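Side-chain contacts in putative hydrogenase (Pyrococcus furiosus, PDB 3LYU), which probably transfers electrons as part of an iron-sulfur flavoprotein, of which this chain is a Rossmann-like domain of the nucleotide-binding type: residues B[22-27]-B[97-102]; B[32-37]-B[65-70]; B[50-55]-B[92-97]. All coordinates share one frame; numbering follows the deposited sequence.

Interaction 1. Residues B[22-27]-B[97-102]; sequences LAIGAY and EKVREL
I24 of strand 20-26 meets V99 of helix 84-104 through single methyl groups, I24 CD1 lying 3.9 Å from V99 CG2. CD1 of the isoleucine stands anti to its own CA (chi2 173°), which carries the methyl out from the sheet to reach the valine at a slant. V99 answers with the branch beside its backbone N. Two residues back along the strand, L22 makes the second contact, its CD1 standing 4.2 Å from CD1 of L102 one helical turn after V99. Both pairs join only hydrocarbon, which suits four buried residues: beta-branched isoleucine is comfortable in a strand, and long leucine chains bridge the 9.0 Å between the CA atoms of L22 and L102.

Further packing surrounds these pairs. I24 also touches L95, a turn before V99, and L22 touches L103, so the strand lies along a continuous apolar stripe of the helix; V99 in turn packs on V126 of helix 117-130. The intervening A23 turns its methyl to the other face of the sheet. Toward the edge strand 70-76, K98 makes a salt bridge with E74 and has a long one to E101, 3.7 Å from K98 NZ to E101 OE1. Near the end of the helix, W108 NE1 hydrogen-bonds to L102 O. Strand 20-26 is the central strand of a five-stranded parallel sheet ordered 3-2-1-4-5, and its packing against a covering helix is the core arrangement of a Rossmann-like alpha/beta domain.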
ATOM      1  N   LEU B  22       0.611  16.403 -18.232  1.00 42.23           N
ATOM      2  CA  LEU B  22      -0.764  16.698 -18.555  1.00 36.89           C
ATOM      3  C   LEU B  22      -1.560  16.302 -17.317  1.00 35.27           C
ATOM      4  O   LEU B  22      -1.810  15.115 -17.079  1.00 29.71           O
ATOM      5  CB  LEU B  22      -1.225  15.871 -19.760  1.00 39.46           C
ATOM      6  CG  LEU B  22      -2.734  15.962 -20.011  1.00 36.22           C
ATOM      7  CD1 LEU B  22      -3.153  17.426 -20.156  1.00 38.87           C
ATOM      8  CD2 LEU B  22      -3.102  15.184 -21.242  1.00 38.35           C
ATOM      9  N   ALA B  23      -1.929  17.291 -16.513  1.00 36.91           N
ATOM     10  CA  ALA B  23      -2.700  17.033 -15.310  1.00 37.84           C
ATOM     11  C   ALA B  23      -4.188  17.242 -15.629  1.00 31.74           C
ATOM     12  O   ALA B  23      -4.613  18.356 -15.923  1.00 30.71           O
ATOM     13  CB  ALA B  23      -2.245  17.966 -14.201  1.00 38.25           C
ATOM     14  N   ILE B  24      -4.963  16.158 -15.571  1.00 30.25           N
ATOM     15  CA  ILE B  24      -6.396  16.185 -15.873  1.00 32.31           C
ATOM     16  C   ILE B  24      -7.302  16.129 -14.637  1.00 35.40           C
ATOM     17  O   ILE B  24      -7.036  15.396 -13.682  1.00 32.97           O
ATOM     18  CB  ILE B  24      -6.769  15.012 -16.785  1.00 35.08           C
ATOM     19  CG1 ILE B  24      -5.864  15.009 -18.004  1.00 31.78           C
ATOM     20  CG2 ILE B  24      -8.206  15.131 -17.221  1.00 33.57           C
ATOM     21  CD1 ILE B  24      -6.049  13.815 -18.866  1.00 46.00           C
ATOM     22  N   GLY B  25      -8.373  16.912 -14.666  1.00 33.72           N
ATOM     23  CA  GLY B  25      -9.306  16.928 -13.559  1.00 34.42           C
ATOM     24  C   GLY B  25     -10.706  16.909 -14.115  1.00 34.60           C
ATOM     25  O   GLY B  25     -11.109  17.835 -14.805  1.00 32.91           O
ATOM     26  N   ALA B  26     -11.446  15.842 -13.841  1.00 33.66           N
ATOM     27  CA  ALA B  26     -12.815  15.735 -14.324  1.00 36.18           C
ATOM     28  C   ALA B  26     -13.785  16.204 -13.244  1.00 35.59           C
ATOM     29  O   ALA B  26     -13.639  15.870 -12.070  1.00 30.90           O
ATOM     30  CB  ALA B  26     -13.116  14.305 -14.716  1.00 28.81           C
ATOM     31  N   TYR B  27     -14.778  16.984 -13.645  1.00 36.15           N
ATOM     32  CA  TYR B  27     -15.771  17.492 -12.708  1.00 40.57           C
ATOM     33  C   TYR B  27     -15.067  18.221 -11.561  1.00 39.66           C
ATOM     34  O   TYR B  27     -14.193  19.043 -11.808  1.00 40.26           O
ATOM     35  CB  TYR B  27     -16.655  16.339 -12.176  1.00 41.87           C
ATOM     36  CG  TYR B  27     -17.404  15.543 -13.245  1.00 38.07           C
ATOM     37  CD1 TYR B  27     -16.946  14.294 -13.669  1.00 41.35           C
ATOM     38  CD2 TYR B  27     -18.559  16.056 -13.848  1.00 41.71           C
ATOM     39  CE1 TYR B  27     -17.613  13.579 -14.667  1.00 40.47           C
ATOM     40  CE2 TYR B  27     -19.233  15.347 -14.849  1.00 42.55           C
ATOM     41  CZ  TYR B  27     -18.757  14.111 -15.255  1.00 44.85           C
ATOM     42  OH  TYR B  27     -19.418  13.411 -16.250  1.00 43.39           O
ATOM     43  N   GLU B  97     -11.762  12.559 -26.581  1.00 50.30           N
ATOM     44  CA  GLU B  97     -11.443  13.373 -27.749  1.00 47.80           C
ATOM     45  C   GLU B  97     -10.329  14.390 -27.519  1.00 45.85           C
ATOM     46  O   GLU B  97      -9.398  14.470 -28.317  1.00 47.41           O
ATOM     47  CB  GLU B  97     -12.705  14.098 -28.248  1.00 51.45           C
ATOM     48  CG  GLU B  97     -13.884  13.166 -28.556  1.00 52.05           C
ATOM     49  CD  GLU B  97     -15.108  13.896 -29.086  1.00 53.77           C
ATOM     50  OE1 GLU B  97     -15.531  14.892 -28.460  1.00 52.29           O
ATOM     51  OE2 GLU B  97     -15.654  13.465 -30.123  1.00 56.00           O
ATOM     52  N   LYS B  98     -10.417  15.161 -26.437  1.00 46.82           N
ATOM     53  CA  LYS B  98      -9.405  16.177 -26.142  1.00 46.07           C
ATOM     54  C   LYS B  98      -8.040  15.587 -25.806  1.00 44.91           C
ATOM     55  O   LYS B  98      -7.008  16.139 -26.192  1.00 45.81           O
ATOM     56  CB  LYS B  98      -9.861  17.084 -24.994  1.00 41.52           C
ATOM     57  CG  LYS B  98      -9.802  18.585 -25.324  1.00 43.51           C
ATOM     58  CD  LYS B  98      -8.488  18.982 -25.996  1.00 38.11           C
ATOM     59  CE  LYS B  98      -8.336  20.487 -26.116  1.00 38.40           C
ATOM     60  NZ  LYS B  98      -9.482  21.115 -26.823  1.00 42.09           N
ATOM     61  N   VAL B  99      -8.039  14.472 -25.081  1.00 48.99           N
ATOM     62  CA  VAL B  99      -6.798  13.794 -24.705  1.00 50.62           C
ATOM     63  C   VAL B  99      -6.158  13.189 -25.955  1.00 50.17           C
ATOM     64  O   VAL B  99      -4.976  13.389 -26.225  1.00 51.73           O
ATOM     65  CB  VAL B  99      -7.080  12.682 -23.669  1.00 50.77           C
ATOM     66  CG1 VAL B  99      -5.821  11.868 -23.400  1.00 52.04           C
ATOM     67  CG2 VAL B  99      -7.591  13.310 -22.380  1.00 55.67           C
ATOM     68  N   ARG B 100      -6.958  12.439 -26.705  1.00 51.26           N
ATOM     69  CA  ARG B 100      -6.514  11.830 -27.946  1.00 52.25           C
ATOM     70  C   ARG B 100      -5.879  12.928 -28.795  1.00 50.80           C
ATOM     71  O   ARG B 100      -4.830  12.744 -29.398  1.00 50.48           O
ATOM     72  CB  ARG B 100      -7.721  11.251 -28.682  1.00 54.17           C
ATOM     73  CG  ARG B 100      -7.452  10.835 -30.117  1.00 56.18           C
ATOM     74  CD  ARG B 100      -6.705   9.523 -30.157  1.00 58.52           C
ATOM     75  NE  ARG B 100      -7.542   8.415 -29.711  1.00 59.19           N
ATOM     76  CZ  ARG B 100      -7.094   7.179 -29.514  1.00 62.08           C
ATOM     77  NH1 ARG B 100      -5.814   6.887 -29.718  1.00 62.90           N
ATOM     78  NH2 ARG B 100      -7.933   6.231 -29.124  1.00 62.65           N
ATOM     79  N   GLU B 101      -6.539  14.076 -28.825  1.00 49.88           N
ATOM     80  CA  GLU B 101      -6.088  15.228 -29.589  1.00 53.68           C
ATOM     81  C   GLU B 101      -4.791  15.856 -29.070  1.00 53.57           C
ATOM     82  O   GLU B 101      -3.986  16.367 -29.848  1.00 57.71           O
ATOM     83  CB  GLU B 101      -7.201  16.274 -29.606  1.00 57.48           C
ATOM     84  CG  GLU B 101      -6.740  17.685 -29.927  1.00 60.83           C
ATOM     85  CD  GLU B 101      -7.858  18.704 -29.779  1.00 63.40           C
ATOM     86  OE1 GLU B 101      -7.564  19.920 -29.741  1.00 61.86           O
ATOM     87  OE2 GLU B 101      -9.034  18.287 -29.706  1.00 63.62           O
ATOM     88  N   LEU B 102      -4.594  15.828 -27.757  1.00 51.17           N
ATOM     89  CA  LEU B 102      -3.402  16.403 -27.153  1.00 50.04           C
ATOM     90  C   LEU B 102      -2.198  15.478 -27.196  1.00 49.93           C
ATOM     91  O   LEU B 102      -1.063  15.931 -27.128  1.00 47.54           O
ATOM     92  CB  LEU B 102      -3.681  16.783 -25.706  1.00 50.26           C
ATOM     93  CG  LEU B 102      -4.493  18.052 -25.458  1.00 45.58           C
ATOM     94  CD1 LEU B 102      -4.846  18.114 -23.980  1.00 49.22           C
ATOM     95  CD2 LEU B 102      -3.691  19.278 -25.880  1.00 47.92           C
TER

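Interaction 2. Residues B[32-37]-B[65-70]; sequences EVYPIA and EKAVTR
A37 and V68 are the closest backbone neighbours here, their CA atoms 6.9 Å apart where the irregular segment 65-70 passes beside helix 29-42. The methyl of A37 points at this segment and meets V68 CG1 at 4.0 Å. A small residue suits the place, because it lets the main chains come this near, while the valine supplies the opposing methyl, the branch that lies beside its backbone N. The same CG1 is 4.2 Å from A37 O, so it touches the helix backbone as well as the side chain.

One turn earlier Y34 forms the second contact. Its CG is anti to the backbone N (chi1 173°), which swings the ring across to A67, and CE1 comes 4.3 Å from A67 CB. The methyl approaches the ring obliquely. Y34 is only partly buried, a place where a tyrosine can offer carbon to its neighbours. P35 follows, and since proline N carries no hydrogen the helix is kinked there, yet A37 N still bonds to V33 O at 2.7 Å.

In this Rossmann-like fold, helix 29-42 is the crossover between parallel strands 20-26 and 46-54, and segment 65-70 leads into edge strand 70-76. Both segments also rest on strand 46-54, A37 on T49 and V68 on V47. Y34 packs on L60 as well, and A67 also touches K38 of helix 29-42. Elsewhere on the helix, P35 packs on I43 of the third subunit, and I36 on M15 of the same subunit.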
ATOM      1  N   GLU B  32      -8.713  19.084  -6.552  1.00 33.44           N
ATOM      2  CA  GLU B  32      -7.600  18.322  -6.013  1.00 36.91           C
ATOM      3  C   GLU B  32      -6.336  18.385  -6.873  1.00 36.71           C
ATOM      4  O   GLU B  32      -5.229  18.469  -6.349  1.00 37.34           O
ATOM      5  CB  GLU B  32      -8.041  16.869  -5.803  1.00 34.58           C
ATOM      6  CG  GLU B  32      -7.044  16.007  -5.065  1.00 40.02           C
ATOM      7  CD  GLU B  32      -7.626  14.680  -4.646  1.00 35.29           C
ATOM      8  OE1 GLU B  32      -6.868  13.838  -4.100  1.00 35.16           O
ATOM      9  OE2 GLU B  32      -8.846  14.481  -4.858  1.00 39.20           O
ATOM     10  N   VAL B  33      -6.488  18.343  -8.188  1.00 40.96           N
ATOM     11  CA  VAL B  33      -5.311  18.409  -9.049  1.00 38.72           C
ATOM     12  C   VAL B  33      -4.686  19.803  -9.002  1.00 39.81           C
ATOM     13  O   VAL B  33      -3.493  19.965  -9.249  1.00 36.83           O
ATOM     14  CB  VAL B  33      -5.636  17.997 -10.541  1.00 42.99           C
ATOM     15  CG1 VAL B  33      -7.109  18.129 -10.831  1.00 37.86           C
ATOM     16  CG2 VAL B  33      -4.854  18.862 -11.522  1.00 35.71           C
ATOM     17  N   TYR B  34      -5.479  20.811  -8.657  1.00 40.30           N
ATOM     18  CA  TYR B  34      -4.951  22.167  -8.599  1.00 36.60           C
ATOM     19  C   TYR B  34      -3.661  22.268  -7.794  1.00 36.25           C
ATOM     20  O   TYR B  34      -2.604  22.549  -8.362  1.00 40.24           O
ATOM     21  CB  TYR B  34      -5.993  23.136  -8.040  1.00 41.05           C
ATOM     22  CG  TYR B  34      -5.445  24.528  -7.803  1.00 41.42           C
ATOM     23  CD1 TYR B  34      -4.698  25.193  -8.792  1.00 40.75           C
ATOM     24  CD2 TYR B  34      -5.692  25.194  -6.603  1.00 39.38           C
ATOM     25  CE1 TYR B  34      -4.215  26.490  -8.585  1.00 34.57           C
ATOM     26  CE2 TYR B  34      -5.219  26.490  -6.390  1.00 39.04           C
ATOM     27  CZ  TYR B  34      -4.484  27.133  -7.379  1.00 37.37           C
ATOM     28  OH  TYR B  34      -4.035  28.413  -7.154  1.00 37.23           O
ATOM     29  N   PRO B  35      -3.720  22.044  -6.468  1.00 34.87           N
ATOM     30  CA  PRO B  35      -2.492  22.133  -5.667  1.00 32.17           C
ATOM     31  C   PRO B  35      -1.359  21.210  -6.129  1.00 26.37           C
ATOM     32  O   PRO B  35      -0.189  21.491  -5.923  1.00 24.58           O
ATOM     33  CB  PRO B  35      -2.976  21.818  -4.257  1.00 27.74           C
ATOM     34  CG  PRO B  35      -4.203  20.985  -4.490  1.00 24.32           C
ATOM     35  CD  PRO B  35      -4.868  21.698  -5.615  1.00 31.50           C
ATOM     36  N   ILE B  36      -1.712  20.114  -6.770  1.00 31.42           N
ATOM     37  CA  ILE B  36      -0.719  19.187  -7.272  1.00 33.71           C
ATOM     38  C   ILE B  36       0.003  19.753  -8.488  1.00 35.79           C
ATOM     39  O   ILE B  36       1.233  19.738  -8.552  1.00 37.58           O
ATOM     40  CB  ILE B  36      -1.370  17.855  -7.665  1.00 31.33           C
ATOM     41  CG1 ILE B  36      -1.913  17.169  -6.411  1.00 30.24           C
ATOM     42  CG2 ILE B  36      -0.376  16.978  -8.384  1.00 35.01           C
ATOM     43  CD1 ILE B  36      -2.528  15.800  -6.665  1.00 46.00           C
ATOM     44  N   ALA B  37      -0.772  20.242  -9.455  1.00 35.99           N
ATOM     45  CA  ALA B  37      -0.231  20.815 -10.689  1.00 37.23           C
ATOM     46  C   ALA B  37       0.561  22.088 -10.406  1.00 37.01           C
ATOM     47  O   ALA B  37       1.543  22.386 -11.072  1.00 40.84           O
ATOM     48  CB  ALA B  37      -1.369  21.110 -11.664  1.00 32.59           C
ATOM     49  N   GLU B  65      -4.407  29.022 -14.398  1.00 54.94           N
ATOM     50  CA  GLU B  65      -3.889  29.479 -15.679  1.00 57.75           C
ATOM     51  C   GLU B  65      -2.614  30.211 -15.295  1.00 55.93           C
ATOM     52  O   GLU B  65      -1.672  30.309 -16.072  1.00 58.77           O
ATOM     53  CB  GLU B  65      -4.846  30.462 -16.347  1.00 61.23           C
ATOM     54  CG  GLU B  65      -6.131  29.849 -16.886  1.00 67.03           C
ATOM     55  CD  GLU B  65      -6.996  30.867 -17.625  1.00 68.04           C
ATOM     56  OE1 GLU B  65      -7.259  31.952 -17.058  1.00 71.03           O
ATOM     57  OE2 GLU B  65      -7.414  30.577 -18.766  1.00 71.28           O
ATOM     58  N   LYS B  66      -2.611  30.714 -14.066  1.00 54.89           N
ATOM     59  CA  LYS B  66      -1.492  31.456 -13.507  1.00 53.03           C
ATOM     60  C   LYS B  66      -0.461  30.540 -12.843  1.00 49.09           C
ATOM     61  O   LYS B  66       0.658  30.954 -12.584  1.00 49.61           O
ATOM     62  CB  LYS B  66      -2.031  32.464 -12.487  1.00 54.94           C
ATOM     63  CG  LYS B  66      -1.001  33.421 -11.926  1.00 59.40           C
ATOM     64  CD  LYS B  66      -1.665  34.488 -11.069  1.00 60.49           C
ATOM     65  CE  LYS B  66      -0.661  35.533 -10.613  1.00 63.84           C
ATOM     66  NZ  LYS B  66      -1.315  36.615  -9.818  1.00 58.89           N
ATOM     67  N   ALA B  67      -0.848  29.297 -12.576  1.00 45.84           N
ATOM     68  CA  ALA B  67       0.033  28.323 -11.934  1.00 47.54           C
ATOM     69  C   ALA B  67       0.695  27.316 -12.892  1.00 47.05           C
ATOM     70  O   ALA B  67       1.755  26.777 -12.589  1.00 49.69           O
ATOM     71  CB  ALA B  67      -0.732  27.575 -10.854  1.00 44.40           C
ATOM     72  N   VAL B  68       0.078  27.057 -14.040  1.00 46.79           N
ATOM     73  CA  VAL B  68       0.643  26.115 -15.001  1.00 45.42           C
ATOM     74  C   VAL B  68       0.982  26.833 -16.300  1.00 49.03           C
ATOM     75  O   VAL B  68       0.566  27.964 -16.517  1.00 54.13           O
ATOM     76  CB  VAL B  68      -0.341  24.968 -15.314  1.00 41.01           C
ATOM     77  CG1 VAL B  68      -0.752  24.266 -14.032  1.00 30.52           C
ATOM     78  CG2 VAL B  68      -1.566  25.510 -16.044  1.00 38.94           C
ATOM     79  N   THR B  69       1.742  26.181 -17.171  1.00 50.01           N
ATOM     80  CA  THR B  69       2.104  26.808 -18.436  1.00 48.38           C
ATOM     81  C   THR B  69       0.825  27.052 -19.220  1.00 49.32           C
ATOM     82  O   THR B  69       0.633  28.129 -19.767  1.00 47.48           O
ATOM     83  CB  THR B  69       3.057  25.925 -19.273  1.00 48.71           C
ATOM     84  OG1 THR B  69       2.319  24.882 -19.921  1.00 49.20           O
ATOM     85  CG2 THR B  69       4.096  25.298 -18.384  1.00 45.43           C
ATOM     86  N   ARG B  70      -0.056  26.053 -19.245  1.00 47.85           N
ATOM     87  CA  ARG B  70      -1.326  26.151 -19.963  1.00 45.39           C
ATOM     88  C   ARG B  70      -2.493  25.408 -19.304  1.00 43.07           C
ATOM     89  O   ARG B  70      -2.380  24.233 -18.946  1.00 46.09           O
ATOM     90  CB  ARG B  70      -1.154  25.618 -21.380  1.00 48.98           C
ATOM     91  CG  ARG B  70      -2.376  25.784 -22.236  1.00 52.03           C
ATOM     92  CD  ARG B  70      -2.579  24.558 -23.081  1.00 54.73           C
ATOM     93  NE  ARG B  70      -1.474  24.216 -23.893  1.00 57.03           N
ATOM     94  CZ  ARG B  70      -0.738  23.126 -24.077  1.00 59.33           C
ATOM     95  NH1 ARG B  70       0.195  23.313 -24.983  1.00 62.90           N
ATOM     96  NH2 ARG B  70      -0.833  21.950 -23.466  1.00 62.35           N
TER

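Interaction 3. Residues B[50-55]-B[92-97]; sequences LHVTFE and SQRLKE
In the helical layer that covers one face of the parallel sheet, V52 of strand 46-54 and L95 of helix 84-104 form the central pair. Strand and helix run nearly antiparallel: the axes of strand 50-54 and helix 92-97 make 160° and approach to 8.5 Å. L95 CD1 lies over the valine, 3.4 Å from V52 CG2 and 3.9 Å from V52 CB; the first distance is shorter than usual for two carbons, so the packing is tight here, perhaps slightly strained. The leucine gets there by extending its CG anti to the backbone N, so that the end of the chain comes nearer than its root. L50, two residues earlier on the same face of the strand, adds a looser touch, its CD2 4.5 Å from L95 CD1.

The other branch of V52, CG1, meets R94 CG at 4.1 Å. Arginine serves two ends here: its CG methylene packs on the valine, while the chain, bent at chi2 (75°) and chi3 (70°), carries the guanidinium to E74 of the neighbouring strand 70-76, with which NH2 makes a salt bridge. Such a residue suits the partly exposed margin of the helix.

The helix belongs to the long crossover that takes the chain from edge strand 70-76 to strand 110-114 beyond the central strand, a hallmark of the Rossmann-like topology. Facing away from it, H51 uses NE2 to hydrogen-bond Y27 O. L95 also touches D119 and V123 of helix 117-130.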
ATOM      1  N   LEU B  50      -6.068  20.118 -17.713  1.00 32.39           N
ATOM      2  CA  LEU B  50      -7.277  20.021 -18.502  1.00 35.25           C
ATOM      3  C   LEU B  50      -8.443  19.792 -17.560  1.00 37.93           C
ATOM      4  O   LEU B  50      -8.412  18.873 -16.751  1.00 40.14           O
ATOM      5  CB  LEU B  50      -7.169  18.863 -19.502  1.00 36.89           C
ATOM      6  CG  LEU B  50      -8.486  18.400 -20.148  1.00 35.98           C
ATOM      7  CD1 LEU B  50      -9.042  19.496 -21.030  1.00 40.13           C
ATOM      8  CD2 LEU B  50      -8.259  17.130 -20.947  1.00 32.22           C
ATOM      9  N   HIS B  51      -9.458  20.640 -17.642  1.00 37.50           N
ATOM     10  CA  HIS B  51     -10.624  20.475 -16.794  1.00 36.28           C
ATOM     11  C   HIS B  51     -11.826  20.198 -17.676  1.00 36.92           C
ATOM     12  O   HIS B  51     -12.251  21.075 -18.440  1.00 37.94           O
ATOM     13  CB  HIS B  51     -10.904  21.736 -15.961  1.00 41.62           C
ATOM     14  CG  HIS B  51     -12.022  21.569 -14.973  1.00 37.42           C
ATOM     15  ND1 HIS B  51     -12.701  22.636 -14.428  1.00 34.81           N
ATOM     16  CD2 HIS B  51     -12.568  20.457 -14.423  1.00 35.47           C
ATOM     17  CE1 HIS B  51     -13.619  22.191 -13.586  1.00 37.45           C
ATOM     18  NE2 HIS B  51     -13.558  20.871 -13.565  1.00 38.62           N
ATOM     19  N   VAL B  52     -12.369  18.985 -17.582  1.00 33.77           N
ATOM     20  CA  VAL B  52     -13.547  18.632 -18.370  1.00 36.20           C
ATOM     21  C   VAL B  52     -14.713  18.502 -17.399  1.00 31.49           C
ATOM     22  O   VAL B  52     -14.695  17.674 -16.485  1.00 34.06           O
ATOM     23  CB  VAL B  52     -13.348  17.308 -19.154  1.00 34.29           C
ATOM     24  CG1 VAL B  52     -14.535  17.074 -20.079  1.00 41.19           C
ATOM     25  CG2 VAL B  52     -12.049  17.361 -19.954  1.00 35.35           C
ATOM     26  N   THR B  53     -15.718  19.350 -17.587  1.00 33.34           N
ATOM     27  CA  THR B  53     -16.890  19.343 -16.715  1.00 36.84           C
ATOM     28  C   THR B  53     -18.047  20.025 -17.442  1.00 36.16           C
ATOM     29  O   THR B  53     -17.911  20.363 -18.614  1.00 40.27           O
ATOM     30  CB  THR B  53     -16.584  20.077 -15.387  1.00 32.59           C
ATOM     31  OG1 THR B  53     -17.627  19.815 -14.445  1.00 35.35           O
ATOM     32  CG2 THR B  53     -16.463  21.583 -15.609  1.00 34.77           C
ATOM     33  N   PHE B  54     -19.179  20.215 -16.763  1.00 41.41           N
ATOM     34  CA  PHE B  54     -20.339  20.871 -17.374  1.00 42.00           C
ATOM     35  C   PHE B  54     -20.203  22.385 -17.297  1.00 45.11           C
ATOM     36  O   PHE B  54     -19.572  22.905 -16.384  1.00 45.48           O
ATOM     37  CB  PHE B  54     -21.628  20.413 -16.691  1.00 45.76           C
ATOM     38  CG  PHE B  54     -21.969  18.977 -16.955  1.00 46.12           C
ATOM     39  CD1 PHE B  54     -22.153  18.524 -18.260  1.00 49.25           C
ATOM     40  CD2 PHE B  54     -22.107  18.075 -15.907  1.00 43.03           C
ATOM     41  CE1 PHE B  54     -22.471  17.195 -18.522  1.00 48.12           C
ATOM     42  CE2 PHE B  54     -22.426  16.741 -16.156  1.00 47.49           C
ATOM     43  CZ  PHE B  54     -22.609  16.299 -17.470  1.00 47.23           C
ATOM     44  N   GLU B  55     -20.786  23.085 -18.263  1.00 47.16           N
ATOM     45  CA  GLU B  55     -20.692  24.538 -18.307  1.00 52.38           C
ATOM     46  C   GLU B  55     -20.853  25.251 -16.960  1.00 52.11           C
ATOM     47  O   GLU B  55     -20.068  26.149 -16.624  1.00 50.81           O
ATOM     48  CB  GLU B  55     -21.709  25.099 -19.300  1.00 58.52           C
ATOM     49  CG  GLU B  55     -21.410  24.755 -20.741  1.00 62.85           C
ATOM     50  CD  GLU B  55     -22.403  25.372 -21.717  1.00 67.86           C
ATOM     51  OE1 GLU B  55     -22.267  25.126 -22.940  1.00 67.17           O
ATOM     52  OE2 GLU B  55     -23.314  26.102 -21.263  1.00 68.63           O
ATOM     53  N   SER B  92     -17.641  12.240 -20.894  1.00 43.28           N
ATOM     54  CA  SER B  92     -16.730  11.131 -21.133  1.00 45.91           C
ATOM     55  C   SER B  92     -16.199  11.209 -22.569  1.00 49.15           C
ATOM     56  O   SER B  92     -15.020  10.980 -22.819  1.00 46.35           O
ATOM     57  CB  SER B  92     -17.452   9.801 -20.927  1.00 42.48           C
ATOM     58  OG  SER B  92     -17.828   9.605 -19.580  1.00 50.11           O
ATOM     59  N   GLN B  93     -17.077  11.535 -23.511  1.00 48.71           N
ATOM     60  CA  GLN B  93     -16.697  11.659 -24.913  1.00 49.86           C
ATOM     61  C   GLN B  93     -15.727  12.816 -25.141  1.00 48.21           C
ATOM     62  O   GLN B  93     -14.685  12.644 -25.762  1.00 45.64           O
ATOM     63  CB  GLN B  93     -17.937  11.885 -25.776  1.00 53.32           C
ATOM     64  CG  GLN B  93     -18.907  10.719 -25.829  1.00 59.52           C
ATOM     65  CD  GLN B  93     -18.266   9.439 -26.359  1.00 65.79           C
ATOM     66  OE1 GLN B  93     -17.619   8.694 -25.610  1.00 68.30           O
ATOM     67  NE2 GLN B  93     -18.435   9.184 -27.660  1.00 67.26           N
ATOM     68  N   ARG B  94     -16.090  13.997 -24.652  1.00 45.37           N
ATOM     69  CA  ARG B  94     -15.267  15.196 -24.785  1.00 45.84           C
ATOM     70  C   ARG B  94     -13.894  14.964 -24.166  1.00 47.21           C
ATOM     71  O   ARG B  94     -12.898  15.549 -24.589  1.00 49.19           O
ATOM     72  CB  ARG B  94     -15.955  16.370 -24.081  1.00 46.30           C
ATOM     73  CG  ARG B  94     -15.159  17.664 -24.072  1.00 50.37           C
ATOM     74  CD  ARG B  94     -15.175  18.346 -25.439  1.00 51.51           C
ATOM     75  NE  ARG B  94     -16.491  18.888 -25.769  1.00 52.65           N
ATOM     76  CZ  ARG B  94     -16.991  20.009 -25.262  1.00 51.04           C
ATOM     77  NH1 ARG B  94     -18.204  20.418 -25.620  1.00 47.64           N
ATOM     78  NH2 ARG B  94     -16.276  20.733 -24.410  1.00 51.40           N
ATOM     79  N   LEU B  95     -13.857  14.098 -23.158  1.00 45.12           N
ATOM     80  CA  LEU B  95     -12.627  13.771 -22.442  1.00 44.76           C
ATOM     81  C   LEU B  95     -11.664  12.902 -23.262  1.00 44.12           C
ATOM     82  O   LEU B  95     -10.452  13.140 -23.261  1.00 43.03           O
ATOM     83  CB  LEU B  95     -12.968  13.068 -21.125  1.00 44.41           C
ATOM     84  CG  LEU B  95     -11.829  12.769 -20.146  1.00 44.56           C
ATOM     85  CD1 LEU B  95     -11.223  14.061 -19.617  1.00 41.29           C
ATOM     86  CD2 LEU B  95     -12.382  11.941 -19.000  1.00 42.47           C
ATOM     87  N   LYS B  96     -12.197  11.898 -23.952  1.00 44.94           N
ATOM     88  CA  LYS B  96     -11.364  11.021 -24.769  1.00 49.83           C
ATOM     89  C   LYS B  96     -10.851  11.819 -25.953  1.00 50.22           C
ATOM     90  O   LYS B  96      -9.665  11.771 -26.285  1.00 51.79           O
ATOM     91  CB  LYS B  96     -12.175   9.844 -25.298  1.00 51.44           C
ATOM     92  CG  LYS B  96     -13.103   9.242 -24.275  1.00 54.46           C
ATOM     93  CD  LYS B  96     -13.969   8.150 -24.882  1.00 56.27           C
ATOM     94  CE  LYS B  96     -13.168   6.888 -25.128  1.00 58.55           C
ATOM     95  NZ  LYS B  96     -14.061   5.798 -25.599  1.00 59.39           N
ATOM     96  N   GLU B  97     -11.762  12.559 -26.581  1.00 50.30           N
ATOM     97  CA  GLU B  97     -11.443  13.373 -27.749  1.00 47.80           C
ATOM     98  C   GLU B  97     -10.329  14.390 -27.519  1.00 45.85           C
ATOM     99  O   GLU B  97      -9.398  14.470 -28.317  1.00 47.41           O
ATOM    100  CB  GLU B  97     -12.705  14.098 -28.248  1.00 51.45           C
ATOM    101  CG  GLU B  97     -13.884  13.166 -28.556  1.00 52.05           C
ATOM    102  CD  GLU B  97     -15.108  13.896 -29.086  1.00 53.77           C
ATOM    103  OE1 GLU B  97     -15.531  14.892 -28.460  1.00 52.29           O
ATOM    104  OE2 GLU B  97     -15.654  13.465 -30.123  1.00 56.00           O
TER

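How the interactions relate
Interactions 1 and 3 lie side by side, their centres 7 Å apart: both use helix 84-104, share E97, and pack it on neighbouring strands 20-26 and 46-54, joined by a backbone hydrogen bond from G25 N to L50 O (2.9 Å). Interaction 2 is centred 14 Å from interaction 1 and 17 Å from interaction 3; its V33 and A37 pack on A23. Along the chain come 22-27, 32-37 and 50-55, then 65-70, 92-97 and 97-102, so interaction 3 lies within the span of interaction 1, while the segments of interactions 2 and 3 alternate. Helix 29-42 lies on one face of the sheet and helix 84-104 on the other, giving a three-layer alpha/beta/alpha sandwich.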